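Local coordinates for protein CMP-sialic acid transporter 1 (Zea mays, PDB 6I1R) that probably carries CMP-sialic acid from the cytoplasm into the Golgi in exchange for CMP, and is seen here with bound CMP, at residues F39-F44 with F241-T246; G50-K55 with S190-N195; R73-P78 with V196-F201. The protein carries 5 engineered substitutions. All coordinates share one frame; numbering follows the deposited sequence.

The three contacts knit together four transmembrane helices of the transporter, and none contains a hydrogen bond between its two segments. Contacts 1 and 3 are partly buried, whereas contact 2 lies at the surface, its centre about 21 Å from the centre of the chain. Helix 37-59 serves contacts 1 and 2, and helix 191-216 serves contacts 2 and 3. Contact 1 combines small residues with an oblique phenylalanine pair, and its Glu-42 reaches the nucleotide phosphate. Contacts 2 and 3 both set aliphatic carbons over ring faces, contact 2 beside a helix start. Contact 3 touches both others: Tyr-199 packs on Glu-42 of contact 1, and the Tyr-75 hydroxyl meets Gln-194 of contact 2.

Contact 1 (F39-F44 with F241-T246); sequences FLAELF and FNLGST. With C5P (cytidine-5'-monophosphate), chain D.
Phe-44 carries most of this contact, its CG anti to the backbone N (chi1 174°), so that the ring reaches across to the 241-246 backbone. Its CD2 comes to 3.5 Å from Gly-244 CA, and the absence of a side chain at Gly-244 lets the ring lie directly against the main chain. On the other flank of the ring, CE1 meets Phe-241 CD1 at 3.5 Å. The two phenyl planes are inclined at 46°, with centroids 5.4 Å apart, in an oblique pairing; the two side chains cross at about a right angle. This is helix-helix packing in a nucleotide-sugar transporter of the drug/metabolite transporter clan: segments 39-44 and 241-246, on helices 37-59 and 234-256, cross at -52°, and their CA atoms come nearest at Ala-41 and Gly-244. Three residues before Phe-44, Ala-41 CB touches Leu-243 CG at 3.9 Å. Glu-42 points its CB away from this interface, and its chain, bent at chi2, brings OE2 to 3.2 Å from phosphate atom O3P of the bound CMP. A salt bridge to Lys-45 probably offsets the repulsion between carboxylate and phosphate. Ser-245 OG donates to Phe-241 O at 2.9 Å from above the carbonyl plane, joining Ser-245 N on the same acceptor.

Contact 2 (G50-K55 with S190-N195); sequences GFFLWK and SLYWQN
Two transmembrane helices of the nucleotide-sugar transporter fold, 37-59 and 191-216, meet here through segments 50-55 and 191-195, which run obliquely antiparallel at 141° with their axes 8.3 Å apart. Ser-190 stands at the N-cap position of the second helix; its carbonyl O receives Gln-194 N at 3.0 Å, while its OG bonds to Glu-56, one residue beyond the 50-55 segment. Tyr-192 makes the broadest contact. With CG anti to the carbonyl carbon (chi1 -54°), it turns one ring face to Phe-52, whose CB sits 3.5 Å from the ring centroid and nearly on the ring normal, a CH-pi contact. The Phe-52 ring itself leads away and pairs obliquely with the tyrosine, so it is the methylene that occupies the face. Tyr-192 CB also packs on Leu-53 CB at 3.9 Å, where the two backbones come nearest. Trp-193 lies alongside Leu-53, both side chains pointing the same way with CG anti to the backbone N. Leu-53 CD2 approaches the indole at its edge, 3.6 Å from Trp-193 CE3, and Leu-53 CD1 rests against Trp-193 CB; Met-65 touches both residues. At Asn-195 the amide links neighbouring helices, ND2 bonding weakly to Ser-49 OG and OD1 pairing with Ser-251 OG.

Contact 3 (R73-P78 with V196-F201); sequences RLYVVP and VQLYTF
Tyr-75 packs against Gln-197, Leu-198 and Phe-201 of one helix. Its CG lies anti to the carbonyl carbon (chi1 -71°), and one face of the phenol ring receives Gln-197 CB, 4.0 Å from the centroid and displaced toward the rim. The Gln-197 chain then runs out along the ring, bringing OE1 to 3.2 Å from Tyr-75 CE1, with the amide plane tilted 47° to the phenol. Leu-198 crosses the tyrosine at about a right angle and sets CB 3.8 Å from Tyr-75 CD2. At the base of the ring, Tyr-75 CB meets Phe-201 CD2 at 3.7 Å. The phenyl of Phe-201 also takes Val-76 CG2 over the centre of one face, a CH-pi contact 3.5 Å from the centroid. Three residues after Tyr-75, Pro-78 CG touches Leu-198 CD1 at 3.9 Å.

An alanine in place of Tyr-75 removes the ring that Gln-197 CB and Leu-198 CB pack against, and would probably loosen the junction of the two segments.

In the next shell, Gln-197 NE2 is bonded to Trp-193 O, one turn back on its own helix, which helps to orient the amide that borders the phenol. Leu-183 of helix 160-186 and Gln-194 also pack on Tyr-75, and Val-76 touches Phe-205. The contact thus joins the 3-10 turn 73-75 and the residues that follow it to helix 191-216; this helix and helix 76-92 are the two transmembrane helices that supply Ser-79, Tyr-82, Phe-205 and Asn-206 to the CMP pocket of this nucleotide-sugar transporter.

Contact 1 (F39-F44 with F241-T246)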
loop_
_atom_site.group_PDB
_atom_site.type_symbol
_atom_site.label_atom_id
_atom_site.label_comp_id
_atom_site.label_asym_id
_atom_site.label_seq_id
_atom_site.Cartn_x
_atom_site.Cartn_y
_atom_site.Cartn_z
ATOM N N PHE B 39 -10.991 12.940 -3.350
ATOM C CA PHE B 39 -12.284 13.258 -3.956
ATOM C C PHE B 39 -13.299 13.600 -2.857
ATOM O O PHE B 39 -13.931 14.655 -2.900
ATOM C CB PHE B 39 -12.756 12.094 -4.833
ATOM C CG PHE B 39 -14.144 12.239 -5.405
ATOM C CD1 PHE B 39 -14.369 12.989 -6.550
ATOM C CD2 PHE B 39 -15.224 11.609 -4.806
ATOM C CE1 PHE B 39 -15.646 13.114 -7.076
ATOM C CE2 PHE B 39 -16.501 11.734 -5.335
ATOM C CZ PHE B 39 -16.709 12.486 -6.468
ATOM N N LEU B 40 -13.439 12.707 -1.878
ATOM C CA LEU B 40 -14.360 12.920 -0.754
ATOM C C LEU B 40 -13.919 14.138 0.066
ATOM O O LEU B 40 -14.760 14.881 0.570
ATOM C CB LEU B 40 -14.400 11.669 0.131
ATOM C CG LEU B 40 -14.961 10.401 -0.511
ATOM C CD1 LEU B 40 -15.123 9.305 0.531
ATOM C CD2 LEU B 40 -16.289 10.671 -1.205
ATOM N N ALA B 41 -12.609 14.332 0.205
ATOM C CA ALA B 41 -12.073 15.461 0.966
ATOM C C ALA B 41 -12.457 16.778 0.284
ATOM O O ALA B 41 -12.829 17.733 0.959
ATOM C CB ALA B 41 -10.576 15.331 1.116
ATOM N N GLU B 42 -12.371 16.819 -1.045
ATOM C CA GLU B 42 -12.753 18.010 -1.812
ATOM C C GLU B 42 -14.269 18.222 -1.713
ATOM O O GLU B 42 -14.728 19.349 -1.519
ATOM C CB GLU B 42 -12.331 17.883 -3.279
ATOM C CG GLU B 42 -10.879 18.252 -3.532
ATOM C CD GLU B 42 -10.548 19.717 -3.313
ATOM O OE1 GLU B 42 -10.618 20.491 -4.288
ATOM O OE2 GLU B 42 -10.220 20.080 -2.166
ATOM N N LEU B 43 -15.032 17.139 -1.844
ATOM C CA LEU B 43 -16.494 17.214 -1.769
ATOM C C LEU B 43 -16.907 17.817 -0.418
ATOM O O LEU B 43 -17.823 18.637 -0.354
ATOM C CB LEU B 43 -17.089 15.814 -1.965
ATOM C CG LEU B 43 -18.418 15.762 -2.717
ATOM C CD1 LEU B 43 -18.232 16.150 -4.177
ATOM C CD2 LEU B 43 -19.046 14.381 -2.611
ATOM N N PHE B 44 -16.211 17.415 0.644
ATOM C CA PHE B 44 -16.438 17.946 1.994
ATOM C C PHE B 44 -16.187 19.460 2.015
ATOM O O PHE B 44 -16.987 20.206 2.575
ATOM C CB PHE B 44 -15.550 17.210 3.004
ATOM C CG PHE B 44 -15.573 17.754 4.411
ATOM C CD1 PHE B 44 -16.518 17.317 5.327
ATOM C CD2 PHE B 44 -14.636 18.688 4.827
ATOM C CE1 PHE B 44 -16.532 17.811 6.622
ATOM C CE2 PHE B 44 -14.651 19.182 6.122
ATOM C CZ PHE B 44 -15.599 18.743 7.018
ATOM N N PHE B 241 -12.525 13.865 6.848
ATOM C CA PHE B 241 -12.920 15.105 7.514
ATOM C C PHE B 241 -11.672 15.920 7.869
ATOM O O PHE B 241 -11.626 17.127 7.631
ATOM C CB PHE B 241 -13.757 14.817 8.765
ATOM C CG PHE B 241 -15.097 14.168 8.518
ATOM C CD1 PHE B 241 -15.835 14.450 7.377
ATOM C CD2 PHE B 241 -15.639 13.293 9.450
ATOM C CE1 PHE B 241 -17.070 13.858 7.163
ATOM C CE2 PHE B 241 -16.875 12.702 9.235
ATOM C CZ PHE B 241 -17.588 12.985 8.092
ATOM N N ASN B 242 -10.663 15.251 8.418
ATOM C CA ASN B 242 -9.452 15.924 8.864
ATOM C C ASN B 242 -8.736 16.580 7.675
ATOM O O ASN B 242 -8.182 17.667 7.822
ATOM C CB ASN B 242 -8.504 14.972 9.597
ATOM C CG ASN B 242 -7.652 15.691 10.619
ATOM O OD1 ASN B 242 -7.251 15.102 11.618
ATOM N ND2 ASN B 242 -7.396 16.969 10.395
ATOM N N LEU B 243 -8.744 15.920 6.518
ATOM C CA LEU B 243 -8.094 16.439 5.307
ATOM C C LEU B 243 -8.919 17.602 4.737
ATOM O O LEU B 243 -8.368 18.554 4.174
ATOM C CB LEU B 243 -7.955 15.299 4.291
ATOM C CG LEU B 243 -7.224 15.633 2.990
ATOM C CD1 LEU B 243 -5.905 16.342 3.260
ATOM C CD2 LEU B 243 -6.990 14.374 2.169
ATOM N N GLY B 244 -10.236 17.511 4.882
ATOM C CA GLY B 244 -11.124 18.611 4.553
ATOM C C GLY B 244 -10.875 19.820 5.440
ATOM O O GLY B 244 -10.734 20.941 4.951
ATOM N N SER B 245 -10.810 19.578 6.748
ATOM C CA SER B 245 -10.600 20.635 7.738
ATOM C C SER B 245 -9.341 21.440 7.396
ATOM O O SER B 245 -9.416 22.644 7.154
ATOM C CB SER B 245 -10.513 20.064 9.130
ATOM O OG SER B 245 -11.700 19.364 9.469
ATOM N N THR B 246 -8.198 20.760 7.352
ATOM C CA THR B 246 -6.911 21.432 7.145
ATOM C C THR B 246 -6.948 22.221 5.830
ATOM O O THR B 246 -6.426 23.332 5.762
ATOM C CB THR B 246 -5.744 20.436 7.195
ATOM O OG1 THR B 246 -5.991 19.387 6.257
ATOM C CG2 THR B 246 -5.535 19.846 8.574
HETATM O O3P C5P D . -7.140 19.611 -2.773
HETATM P P C5P D . -6.172 19.013 -3.765
HETATM O O1P C5P D . -4.858 19.749 -3.873
HETATM O O2P C5P D . -6.039 17.511 -3.681
HETATM O "O5'" C5P D . -6.876 19.263 -5.192
HETATM C "C5'" C5P D . -7.295 18.162 -5.996
HETATM C "C4'" C5P D . -6.560 18.199 -7.329
HETATM O "O4'" C5P D . -5.364 17.419 -7.241
HETATM C "C3'" C5P D . -7.414 17.622 -8.448
HETATM O "O3'" C5P D . -7.699 18.641 -9.415
HETATM C "C2'" C5P D . -6.620 16.460 -9.032
HETATM O "O2'" C5P D . -6.320 16.636 -10.423
HETATM C "C1'" C5P D . -5.326 16.390 -8.234
HETATM N N1 C5P D . -5.212 15.078 -7.592
HETATM C C2 C5P D . -4.975 13.930 -8.374
HETATM N N3 C5P D . -4.869 12.717 -7.789
HETATM C C4 C5P D . -4.990 12.595 -6.449
HETATM C C5 C5P D . -5.225 13.718 -5.666
HETATM C C6 C5P D . -5.334 14.967 -6.265
HETATM O O2 C5P D . -4.861 14.035 -9.615
HETATM N N4 C5P D . -4.883 11.375 -5.869
#

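Contact 2 (G50-K55 with S190-N195)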
loop_
_atom_site.group_PDB
_atom_site.type_symbol
_atom_site.label_atom_id
_atom_site.label_comp_id
_atom_site.label_asym_id
_atom_site.label_seq_id
_atom_site.Cartn_x
_atom_site.Cartn_y
_atom_site.Cartn_z
ATOM N N GLY B 50 -19.977 25.946 0.377
ATOM C CA GLY B 50 -21.307 26.265 -0.136
ATOM C C GLY B 50 -22.301 26.523 0.985
ATOM O O GLY B 50 -23.098 27.460 0.908
ATOM N N PHE B 51 -22.249 25.701 2.031
ATOM C CA PHE B 51 -23.127 25.881 3.185
ATOM C C PHE B 51 -22.902 27.269 3.794
ATOM O O PHE B 51 -23.856 28.013 4.004
ATOM C CB PHE B 51 -22.898 24.799 4.244
ATOM C CG PHE B 51 -23.638 25.042 5.535
ATOM C CD1 PHE B 51 -24.963 24.660 5.678
ATOM C CD2 PHE B 51 -23.016 25.674 6.603
ATOM C CE1 PHE B 51 -25.646 24.894 6.861
ATOM C CE2 PHE B 51 -23.701 25.910 7.785
ATOM C CZ PHE B 51 -25.015 25.519 7.913
ATOM N N PHE B 52 -21.645 27.602 4.075
ATOM C CA PHE B 52 -21.323 28.881 4.708
ATOM C C PHE B 52 -21.610 30.038 3.744
ATOM O O PHE B 52 -21.971 31.119 4.197
ATOM C CB PHE B 52 -19.869 28.917 5.190
ATOM C CG PHE B 52 -19.558 28.033 6.372
ATOM C CD1 PHE B 52 -20.462 27.883 7.416
ATOM C CD2 PHE B 52 -18.343 27.371 6.458
ATOM C CE1 PHE B 52 -20.166 27.072 8.500
ATOM C CE2 PHE B 52 -18.047 26.563 7.546
ATOM C CZ PHE B 52 -18.959 26.415 8.566
ATOM N N LEU B 53 -21.459 29.825 2.438
ATOM C CA LEU B 53 -21.805 30.868 1.469
ATOM C C LEU B 53 -23.311 31.154 1.554
ATOM O O LEU B 53 -23.717 32.307 1.684
ATOM C CB LEU B 53 -21.398 30.425 0.059
ATOM C CG LEU B 53 -21.638 31.449 -1.052
ATOM C CD1 LEU B 53 -20.970 32.778 -0.729
ATOM C CD2 LEU B 53 -21.148 30.918 -2.390
ATOM N N TRP B 54 -24.116 30.095 1.496
ATOM C CA TRP B 54 -25.580 30.181 1.625
ATOM C C TRP B 54 -25.953 30.938 2.906
ATOM O O TRP B 54 -26.727 31.899 2.870
ATOM C CB TRP B 54 -26.189 28.772 1.594
ATOM C CG TRP B 54 -27.653 28.689 1.905
ATOM C CD1 TRP B 54 -28.689 28.742 1.017
ATOM C CD2 TRP B 54 -28.251 28.493 3.200
ATOM N NE1 TRP B 54 -29.885 28.610 1.670
ATOM C CE2 TRP B 54 -29.649 28.451 3.010
ATOM C CE3 TRP B 54 -27.744 28.357 4.498
ATOM C CZ2 TRP B 54 -30.539 28.277 4.070
ATOM C CZ3 TRP B 54 -28.625 28.189 5.545
ATOM C CH2 TRP B 54 -30.004 28.155 5.332
ATOM N N LYS B 55 -25.380 30.496 4.024
ATOM C CA LYS B 55 -25.645 31.075 5.341
ATOM C C LYS B 55 -25.220 32.550 5.371
ATOM O O LYS B 55 -25.881 33.369 6.008
ATOM C CB LYS B 55 -24.906 30.277 6.421
ATOM C CG LYS B 55 -25.042 30.810 7.841
ATOM C CD LYS B 55 -24.549 29.838 8.893
ATOM C CE LYS B 55 -24.694 30.366 10.305
ATOM N NZ LYS B 55 -24.357 29.332 11.312
ATOM N N SER B 190 -15.815 36.993 -1.215
ATOM C CA SER B 190 -16.058 36.188 -0.020
ATOM C C SER B 190 -15.183 34.929 -0.049
ATOM O O SER B 190 -15.072 34.267 -1.080
ATOM C CB SER B 190 -17.517 35.826 0.098
ATOM O OG SER B 190 -17.769 35.119 1.303
ATOM N N LEU B 191 -14.590 34.599 1.096
ATOM C CA LEU B 191 -13.771 33.391 1.233
ATOM C C LEU B 191 -14.574 32.167 0.773
ATOM O O LEU B 191 -14.047 31.296 0.079
ATOM C CB LEU B 191 -13.337 33.245 2.697
ATOM C CG LEU B 191 -12.478 32.022 3.020
ATOM C CD1 LEU B 191 -11.195 32.024 2.202
ATOM C CD2 LEU B 191 -12.157 31.957 4.506
ATOM N N TYR B 192 -15.849 32.129 1.150
ATOM C CA TYR B 192 -16.698 30.962 0.925
ATOM C C TYR B 192 -17.069 30.842 -0.560
ATOM O O TYR B 192 -17.290 29.735 -1.044
ATOM C CB TYR B 192 -17.943 31.035 1.813
ATOM C CG TYR B 192 -17.656 31.224 3.282
ATOM C CD1 TYR B 192 -16.805 30.365 3.959
ATOM C CD2 TYR B 192 -18.233 32.261 3.999
ATOM C CE1 TYR B 192 -16.533 30.530 5.308
ATOM C CE2 TYR B 192 -17.973 32.440 5.348
ATOM C CZ TYR B 192 -17.119 31.572 6.006
ATOM O OH TYR B 192 -16.854 31.739 7.335
ATOM N N TRP B 193 -17.143 31.964 -1.276
ATOM C CA TRP B 193 -17.423 31.936 -2.721
ATOM C C TRP B 193 -16.148 31.577 -3.495
ATOM O O TRP B 193 -16.218 30.924 -4.539
ATOM C CB TRP B 193 -18.027 33.268 -3.190
ATOM C CG TRP B 193 -18.039 33.451 -4.678
ATOM C CD1 TRP B 193 -17.409 34.435 -5.384
ATOM C CD2 TRP B 193 -18.704 32.625 -5.653
ATOM N NE1 TRP B 193 -17.641 34.286 -6.724
ATOM C CE2 TRP B 193 -18.429 33.183 -6.921
ATOM C CE3 TRP B 193 -19.503 31.477 -5.582
ATOM C CZ2 TRP B 193 -18.925 32.629 -8.101
ATOM C CZ3 TRP B 193 -19.992 30.930 -6.748
ATOM C CH2 TRP B 193 -19.706 31.500 -7.990
ATOM N N GLN B 194 -14.993 32.001 -2.989
ATOM C CA GLN B 194 -13.715 31.659 -3.614
ATOM C C GLN B 194 -13.474 30.153 -3.451
ATOM O O GLN B 194 -13.104 29.466 -4.409
ATOM C CB GLN B 194 -12.593 32.517 -3.023
ATOM C CG GLN B 194 -12.716 33.993 -3.386
ATOM C CD GLN B 194 -11.651 34.857 -2.757
ATOM O OE1 GLN B 194 -11.343 34.739 -1.574
ATOM N NE2 GLN B 194 -11.089 35.758 -3.548
ATOM N N ASN B 195 -13.718 29.645 -2.245
ATOM C CA ASN B 195 -13.653 28.211 -1.973
ATOM C C ASN B 195 -14.585 27.451 -2.926
ATOM O O ASN B 195 -14.176 26.462 -3.527
ATOM C CB ASN B 195 -14.023 27.887 -0.523
ATOM C CG ASN B 195 -12.982 28.334 0.481
ATOM O OD1 ASN B 195 -11.884 28.738 0.108
ATOM N ND2 ASN B 195 -13.321 28.266 1.758
#

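Contact 3 (R73-P78 with V196-F201)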
loop_
_atom_site.group_PDB
_atom_site.type_symbol
_atom_site.label_atom_id
_atom_site.label_comp_id
_atom_site.label_asym_id
_atom_site.label_seq_id
_atom_site.Cartn_x
_atom_site.Cartn_y
_atom_site.Cartn_z
ATOM N N ARG B 73 -12.962 31.405 -14.347
ATOM C CA ARG B 73 -12.190 30.395 -15.093
ATOM C C ARG B 73 -10.777 30.231 -14.514
ATOM O O ARG B 73 -10.130 29.216 -14.763
ATOM C CB ARG B 73 -12.086 30.793 -16.570
ATOM C CG ARG B 73 -11.142 31.961 -16.820
ATOM C CD ARG B 73 -11.437 32.789 -18.054
ATOM N NE ARG B 73 -10.676 32.451 -19.236
ATOM C CZ ARG B 73 -11.107 32.544 -20.490
ATOM N NH1 ARG B 73 -10.483 31.850 -21.424
ATOM N NH2 ARG B 73 -12.146 33.296 -20.814
ATOM N N LEU B 74 -10.286 31.224 -13.773
ATOM C CA LEU B 74 -8.910 31.194 -13.255
ATOM C C LEU B 74 -8.766 30.160 -12.127
ATOM O O LEU B 74 -7.648 29.750 -11.818
ATOM C CB LEU B 74 -8.512 32.593 -12.768
ATOM C CG LEU B 74 -7.679 33.418 -13.747
ATOM C CD1 LEU B 74 -8.432 33.648 -15.048
ATOM C CD2 LEU B 74 -7.271 34.743 -13.123
ATOM N N TYR B 75 -9.873 29.726 -11.524
ATOM C CA TYR B 75 -9.813 28.749 -10.429
ATOM C C TYR B 75 -9.545 27.336 -10.972
ATOM O O TYR B 75 -9.387 26.401 -10.183
ATOM C CB TYR B 75 -11.097 28.805 -9.595
ATOM C CG TYR B 75 -11.223 30.046 -8.746
ATOM C CD1 TYR B 75 -11.773 31.210 -9.259
ATOM C CD2 TYR B 75 -10.781 30.063 -7.434
ATOM C CE1 TYR B 75 -11.889 32.356 -8.487
ATOM C CE2 TYR B 75 -10.890 31.199 -6.649
ATOM C CZ TYR B 75 -11.446 32.351 -7.177
ATOM O OH TYR B 75 -11.556 33.478 -6.415
ATOM N N VAL B 76 -9.478 27.177 -12.294
ATOM C CA VAL B 76 -9.147 25.882 -12.902
ATOM C C VAL B 76 -7.661 25.590 -12.654
ATOM O O VAL B 76 -7.285 24.449 -12.377
ATOM C CB VAL B 76 -9.466 25.853 -14.413
ATOM C CG1 VAL B 76 -9.176 24.489 -15.025
ATOM C CG2 VAL B 76 -10.900 26.262 -14.721
ATOM N N VAL B 77 -6.837 26.635 -12.727
ATOM C CA VAL B 77 -5.380 26.494 -12.855
ATOM C C VAL B 77 -4.834 25.600 -11.732
ATOM O O VAL B 77 -4.163 24.610 -12.023
ATOM C CB VAL B 77 -4.679 27.869 -12.901
ATOM C CG1 VAL B 77 -3.164 27.747 -12.802
ATOM C CG2 VAL B 77 -5.068 28.652 -14.147
ATOM N N PRO B 78 -5.126 25.919 -10.456
ATOM C CA PRO B 78 -4.596 25.078 -9.370
ATOM C C PRO B 78 -4.848 23.580 -9.602
ATOM O O PRO B 78 -3.957 22.763 -9.365
ATOM C CB PRO B 78 -5.332 25.545 -8.107
ATOM C CG PRO B 78 -5.671 26.977 -8.407
ATOM C CD PRO B 78 -5.977 26.976 -9.890
ATOM N N VAL B 196 -15.828 27.916 -3.058
ATOM C CA VAL B 196 -16.847 27.183 -3.829
ATOM C C VAL B 196 -16.361 26.998 -5.274
ATOM O O VAL B 196 -16.521 25.916 -5.834
ATOM C CB VAL B 196 -18.225 27.873 -3.769
ATOM C CG1 VAL B 196 -19.138 27.441 -4.910
ATOM C CG2 VAL B 196 -18.911 27.638 -2.430
ATOM N N GLN B 197 -15.766 28.032 -5.865
ATOM C CA GLN B 197 -15.269 27.946 -7.244
ATOM C C GLN B 197 -14.033 27.040 -7.289
ATOM O O GLN B 197 -13.921 26.160 -8.148
ATOM C CB GLN B 197 -14.883 29.323 -7.786
ATOM C CG GLN B 197 -16.009 30.343 -7.790
ATOM C CD GLN B 197 -15.448 31.741 -7.845
ATOM O OE1 GLN B 197 -15.097 32.247 -8.910
ATOM N NE2 GLN B 197 -15.334 32.367 -6.685
ATOM N N LEU B 198 -13.111 27.285 -6.363
ATOM C CA LEU B 198 -11.853 26.543 -6.281
ATOM C C LEU B 198 -12.140 25.041 -6.170
ATOM O O LEU B 198 -11.622 24.248 -6.954
ATOM C CB LEU B 198 -11.064 27.049 -5.070
ATOM C CG LEU B 198 -9.697 26.403 -4.841
ATOM C CD1 LEU B 198 -8.759 26.676 -6.008
ATOM C CD2 LEU B 198 -9.082 26.892 -3.539
ATOM N N TYR B 199 -12.980 24.672 -5.205
ATOM C CA TYR B 199 -13.212 23.267 -4.857
ATOM C C TYR B 199 -14.202 22.609 -5.827
ATOM O O TYR B 199 -14.316 21.384 -5.833
ATOM C CB TYR B 199 -13.700 23.148 -3.410
ATOM C CG TYR B 199 -12.733 23.664 -2.373
ATOM C CD1 TYR B 199 -11.368 23.440 -2.487
ATOM C CD2 TYR B 199 -13.179 24.364 -1.262
ATOM C CE1 TYR B 199 -10.475 23.908 -1.537
ATOM C CE2 TYR B 199 -12.299 24.836 -0.301
ATOM C CZ TYR B 199 -10.942 24.605 -0.439
ATOM O OH TYR B 199 -10.065 25.062 0.501
ATOM N N THR B 200 -14.919 23.394 -6.629
ATOM C CA THR B 200 -15.756 22.821 -7.688
ATOM C C THR B 200 -14.844 22.198 -8.751
ATOM O O THR B 200 -15.003 21.030 -9.110
ATOM C CB THR B 200 -16.718 23.867 -8.270
ATOM O OG1 THR B 200 -17.739 24.090 -7.298
ATOM C CG2 THR B 200 -17.355 23.443 -9.575
ATOM N N PHE B 201 -13.879 22.978 -9.228
ATOM C CA PHE B 201 -12.946 22.513 -10.252
ATOM C C PHE B 201 -12.117 21.340 -9.713
ATOM O O PHE B 201 -11.809 20.405 -10.454
ATOM C CB PHE B 201 -12.063 23.666 -10.736
ATOM C CG PHE B 201 -12.773 24.655 -11.627
ATOM C CD1 PHE B 201 -13.290 24.259 -12.851
ATOM C CD2 PHE B 201 -12.924 25.980 -11.245
ATOM C CE1 PHE B 201 -13.946 25.164 -13.672
ATOM C CE2 PHE B 201 -13.577 26.884 -12.070
ATOM C CZ PHE B 201 -14.086 26.476 -13.282
#